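Side-chain contacts in iron-containing superoxide dismutase B2 (Trypanosoma brucei, PDB 3ESF), which probably converts superoxide radicals into hydrogen peroxide and dioxygen at a bound iron(III) ion: residues F27-D30 and K31-G35; Q72-N75 and H76-W80. The protein carries 1 engineered substitution. All coordinates share one frame; numbering follows the deposited sequence.

Interaction 1: F27-D30 and K31-G35. With FE (Fe (III) ion), chain E.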
# COMPACT_ATOMS: atom_id res chain seq x y z
N PHE A 27 -14.75 3.25 7.84
CA PHE A 27 -13.85 2.10 7.58
C PHE A 27 -12.44 2.40 8.07
O PHE A 27 -11.81 1.54 8.69
CB PHE A 27 -13.88 1.64 6.11
CG PHE A 27 -15.03 0.72 5.79
CD1 PHE A 27 -14.90 -0.66 5.97
CD2 PHE A 27 -16.26 1.23 5.39
CE1 PHE A 27 -15.98 -1.52 5.70
CE2 PHE A 27 -17.33 0.39 5.11
CZ PHE A 27 -17.19 -0.98 5.28
N HIS A 28 -11.96 3.61 7.83
CA HIS A 28 -10.57 3.92 8.13
C HIS A 28 -10.26 3.88 9.65
O HIS A 28 -9.25 3.28 10.10
CB HIS A 28 -10.21 5.27 7.51
CG HIS A 28 -8.75 5.51 7.40
ND1 HIS A 28 -8.23 6.69 6.93
CD2 HIS A 28 -7.69 4.73 7.72
CE1 HIS A 28 -6.91 6.63 6.96
NE2 HIS A 28 -6.56 5.45 7.43
N TYR A 29 -11.16 4.50 10.42
CA TYR A 29 -11.07 4.52 11.87
C TYR A 29 -11.49 3.18 12.48
O TYR A 29 -10.71 2.61 13.24
CB TYR A 29 -11.88 5.69 12.48
CG TYR A 29 -11.71 5.88 13.98
CD1 TYR A 29 -10.74 6.77 14.50
CD2 TYR A 29 -12.52 5.18 14.89
CE1 TYR A 29 -10.58 6.93 15.88
CE2 TYR A 29 -12.36 5.32 16.25
CZ TYR A 29 -11.38 6.21 16.75
OH TYR A 29 -11.25 6.36 18.12
N ASP A 30 -12.69 2.69 12.15
CA ASP A 30 -13.25 1.50 12.83
C ASP A 30 -12.54 0.20 12.47
O ASP A 30 -12.40 -0.67 13.32
CB ASP A 30 -14.75 1.33 12.58
CG ASP A 30 -15.62 2.29 13.38
OD1 ASP A 30 -15.10 2.99 14.29
OD2 ASP A 30 -16.83 2.36 13.09
N LYS A 31 -12.13 0.07 11.21
CA LYS A 31 -11.47 -1.14 10.73
C LYS A 31 -9.94 -1.03 10.80
O LYS A 31 -9.33 -1.77 11.57
CB LYS A 31 -11.99 -1.57 9.34
CG LYS A 31 -13.56 -1.66 9.24
CD LYS A 31 -14.11 -2.74 10.17
CE LYS A 31 -15.47 -3.33 9.72
NZ LYS A 31 -16.54 -2.35 9.30
N HIS A 32 -9.33 -0.11 10.06
CA HIS A 32 -7.87 -0.01 10.03
C HIS A 32 -7.25 0.47 11.32
O HIS A 32 -6.43 -0.24 11.90
CB HIS A 32 -7.35 0.79 8.82
CG HIS A 32 -7.78 0.20 7.51
ND1 HIS A 32 -7.13 -0.87 6.94
CD2 HIS A 32 -8.85 0.46 6.72
CE1 HIS A 32 -7.74 -1.21 5.82
NE2 HIS A 32 -8.80 -0.43 5.67
N HIS A 33 -7.65 1.66 11.77
CA HIS A 33 -7.04 2.31 12.94
C HIS A 33 -7.30 1.47 14.20
O HIS A 33 -6.35 1.08 14.91
CB HIS A 33 -7.52 3.79 13.08
CG HIS A 33 -6.74 4.61 14.07
ND1 HIS A 33 -7.09 5.90 14.41
CD2 HIS A 33 -5.66 4.31 14.83
CE1 HIS A 33 -6.25 6.36 15.33
NE2 HIS A 33 -5.37 5.41 15.60
N MET A 34 -8.57 1.15 14.47
CA MET A 34 -8.90 0.29 15.61
C MET A 34 -8.35 -1.13 15.48
O MET A 34 -8.05 -1.75 16.48
CB MET A 34 -10.41 0.23 15.90
CG MET A 34 -10.92 1.24 16.95
SD MET A 34 -10.20 1.23 18.64
CE MET A 34 -9.96 -0.51 18.92
N GLY A 35 -8.22 -1.63 14.26
CA GLY A 35 -7.59 -2.92 14.01
C GLY A 35 -6.18 -3.04 14.57
O GLY A 35 -5.81 -4.10 15.11
FE FE E . -4.57 4.57 7.28
O HOH W 1 -2.53 4.00 6.99
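F27 O takes two backbone hydrogen bonds, from K31 N at 2.9 Å and from H32 N at 3.3 Å, where helix 22-45 of the alpha-hairpin domain widens into a pi-type turn. The K31 donor stands above the carbonyl plane, whereas the H32 donor lies nearly along the C=O axis. Beyond this carbonyl the spacing is five residues: H33 N binds H28 O at 2.8 Å and M34 N binds Y29 O at 2.9 Å. The wider turn still leaves H28 and H32 in contact; their side chains cross at about a right angle, with H32 CB near the plane of the H28 ring, at its edge. Histidine suits position 28 because its ring, with CG anti to the backbone N (chi1 -163°), carries NE2 to the iron. H32 instead stacks on H165 and gives its NE2 to a hydrogen bond with Y168 of the second subunit, tying the metal site to the dimer interface. Y29 and H33 meet obliquely, ring planes 82° apart; Y29 OH bonds to P6 O, and H33 turns its polar edge to W80 of helix 64-81. K31 and F27 run side by side, N173 of the second subunit packing against both. Lysine fits because its aliphatic part lies along the ring while its charged end stays towards the surface: CG meets F27 CD1 at 3.7 Å, and NZ is 3.7 Å from F27 CE1.

Interaction 2: Q72-N75 and H76-W80. With FE (Fe (III) ion), chain E.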
# COMPACT_ATOMS: atom_id res chain seq x y z
N GLN A 72 1.62 2.84 13.47
CA GLN A 72 0.35 3.12 12.80
C GLN A 72 -0.69 3.74 13.72
O GLN A 72 -1.47 4.57 13.28
CB GLN A 72 -0.23 1.87 12.14
CG GLN A 72 0.56 1.41 10.92
CD GLN A 72 0.42 2.35 9.75
OE1 GLN A 72 1.18 3.29 9.61
NE2 GLN A 72 -0.55 2.07 8.88
N ILE A 73 -0.72 3.33 14.98
CA ILE A 73 -1.60 3.96 15.96
C ILE A 73 -1.30 5.48 16.12
O ILE A 73 -2.21 6.31 16.05
CB ILE A 73 -1.60 3.20 17.32
CG1 ILE A 73 -2.24 1.80 17.11
CG2 ILE A 73 -2.35 4.00 18.43
CD1 ILE A 73 -1.89 0.80 18.19
N PHE A 74 -0.05 5.81 16.35
CA PHE A 74 0.36 7.20 16.49
C PHE A 74 0.13 7.98 15.18
O PHE A 74 -0.39 9.10 15.23
CB PHE A 74 1.82 7.25 16.92
CG PHE A 74 2.39 8.61 16.93
CD1 PHE A 74 2.55 9.30 18.14
CD2 PHE A 74 2.77 9.22 15.74
CE1 PHE A 74 3.09 10.58 18.15
CE2 PHE A 74 3.29 10.52 15.74
CZ PHE A 74 3.47 11.20 16.95
N ASN A 75 0.50 7.39 14.04
CA ASN A 75 0.37 8.04 12.73
C ASN A 75 -1.09 8.40 12.45
O ASN A 75 -1.35 9.48 11.97
CB ASN A 75 0.91 7.17 11.59
CG ASN A 75 2.42 7.02 11.61
OD1 ASN A 75 3.14 7.73 12.33
ND2 ASN A 75 2.92 6.09 10.83
N HIS A 76 -2.01 7.48 12.71
CA HIS A 76 -3.44 7.73 12.49
C HIS A 76 -4.01 8.75 13.44
O HIS A 76 -4.84 9.56 13.06
CB HIS A 76 -4.24 6.43 12.57
CG HIS A 76 -4.07 5.57 11.37
ND1 HIS A 76 -2.97 4.76 11.18
CD2 HIS A 76 -4.81 5.47 10.24
CE1 HIS A 76 -3.06 4.18 10.00
NE2 HIS A 76 -4.16 4.61 9.40
N ASN A 77 -3.60 8.69 14.71
CA ASN A 77 -4.00 9.71 15.68
C ASN A 77 -3.60 11.10 15.16
O ASN A 77 -4.41 12.04 15.16
CB ASN A 77 -3.35 9.48 17.06
CG ASN A 77 -3.95 8.28 17.82
OD1 ASN A 77 -5.02 7.78 17.48
ND2 ASN A 77 -3.28 7.88 18.90
N PHE A 78 -2.35 11.19 14.72
CA PHE A 78 -1.79 12.45 14.26
C PHE A 78 -2.49 12.92 12.96
O PHE A 78 -2.77 14.12 12.78
CB PHE A 78 -0.28 12.29 14.03
CG PHE A 78 0.48 13.58 14.14
CD1 PHE A 78 0.74 14.14 15.39
CD2 PHE A 78 0.91 14.23 13.00
CE1 PHE A 78 1.44 15.35 15.49
CE2 PHE A 78 1.62 15.43 13.10
CZ PHE A 78 1.88 15.99 14.34
N TYR A 79 -2.77 11.97 12.08
CA TYR A 79 -3.55 12.21 10.85
C TYR A 79 -4.94 12.84 11.09
O TYR A 79 -5.28 13.81 10.43
CB TYR A 79 -3.72 10.87 10.12
CG TYR A 79 -4.59 10.89 8.88
CD1 TYR A 79 -4.31 11.76 7.81
CD2 TYR A 79 -5.68 10.01 8.76
CE1 TYR A 79 -5.08 11.74 6.65
CE2 TYR A 79 -6.46 9.99 7.63
CZ TYR A 79 -6.15 10.84 6.56
OH TYR A 79 -6.93 10.80 5.42
N TRP A 80 -5.76 12.26 11.97
CA TRP A 80 -7.08 12.82 12.27
C TRP A 80 -6.96 14.23 12.83
O TRP A 80 -7.75 15.09 12.46
CB TRP A 80 -7.92 11.95 13.24
CG TRP A 80 -8.13 10.54 12.81
CD1 TRP A 80 -7.85 9.42 13.54
CD2 TRP A 80 -8.67 10.08 11.56
NE1 TRP A 80 -8.15 8.29 12.82
CE2 TRP A 80 -8.65 8.66 11.60
CE3 TRP A 80 -9.15 10.72 10.40
CZ2 TRP A 80 -9.12 7.87 10.54
CZ3 TRP A 80 -9.61 9.93 9.34
CH2 TRP A 80 -9.59 8.52 9.42
FE FE E . -4.57 4.57 7.28
O HOH W 1 -2.53 4.00 6.99
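H76 bonds twice to one carbonyl, an uncommon grip within a helix: its ring ND1 reaches Q72 O at 2.6 Å, and its own backbone N reaches the same oxygen at 3.0 Å from the opposite face of the carbonyl plane. The oxygen lies almost in the imidazole plane, and the ND1 bond is fairly straight (158°). Folding CG back beside the backbone N (chi1 -75°) makes this possible and points NE2 at the iron, 2.2 Å away. Histidine fits because its two nitrogens serve carbonyl and metal at once; the carbonyl fixes the ring's rotation and may make it a stronger donor to iron. At the CE1 edge of the ring, near its plane, Q72 NE2 comes to 3.5 Å from H76 CE1, the amide turned nearly perpendicular to the imidazole (85°). Glutamine suits this place because NE2 can serve two partners, the iron-bound water by a weak hydrogen bond and Y36 OH by another. Two residues further on, round the helix, F74 and F78 lie nearly parallel but slid apart, F74 CZ 4.3 Å from F78 CD1. Within helix 64-81 this segment is buried: I73 packs on Y36 and L40 of helix 22-45, and the flat, apolar phenylalanine rings suit packing against helix 55-61 (F74) and, beside Y79, strand 154-161 (F78).

Interactions 1 and 2 lie on the two long helices of the alpha-hairpin domain, 22-45 and 64-81, their centres about 11 Å apart, and they converge on the iron. Each supplies one histidine ligand, and H28 NE2 lies 3.2 Å from H76 NE2. D161 and H165, from the C-terminal domain, complete the protein ligands, and a water lies 2.1 Å from the iron. A second bridge runs beside the site: H33 ND1 and W80 NE1 are 3.1 Å apart in a probable hydrogen bond, while W80 also meets H28 edge-to-face. The helices are thus joined through both metal and second shell.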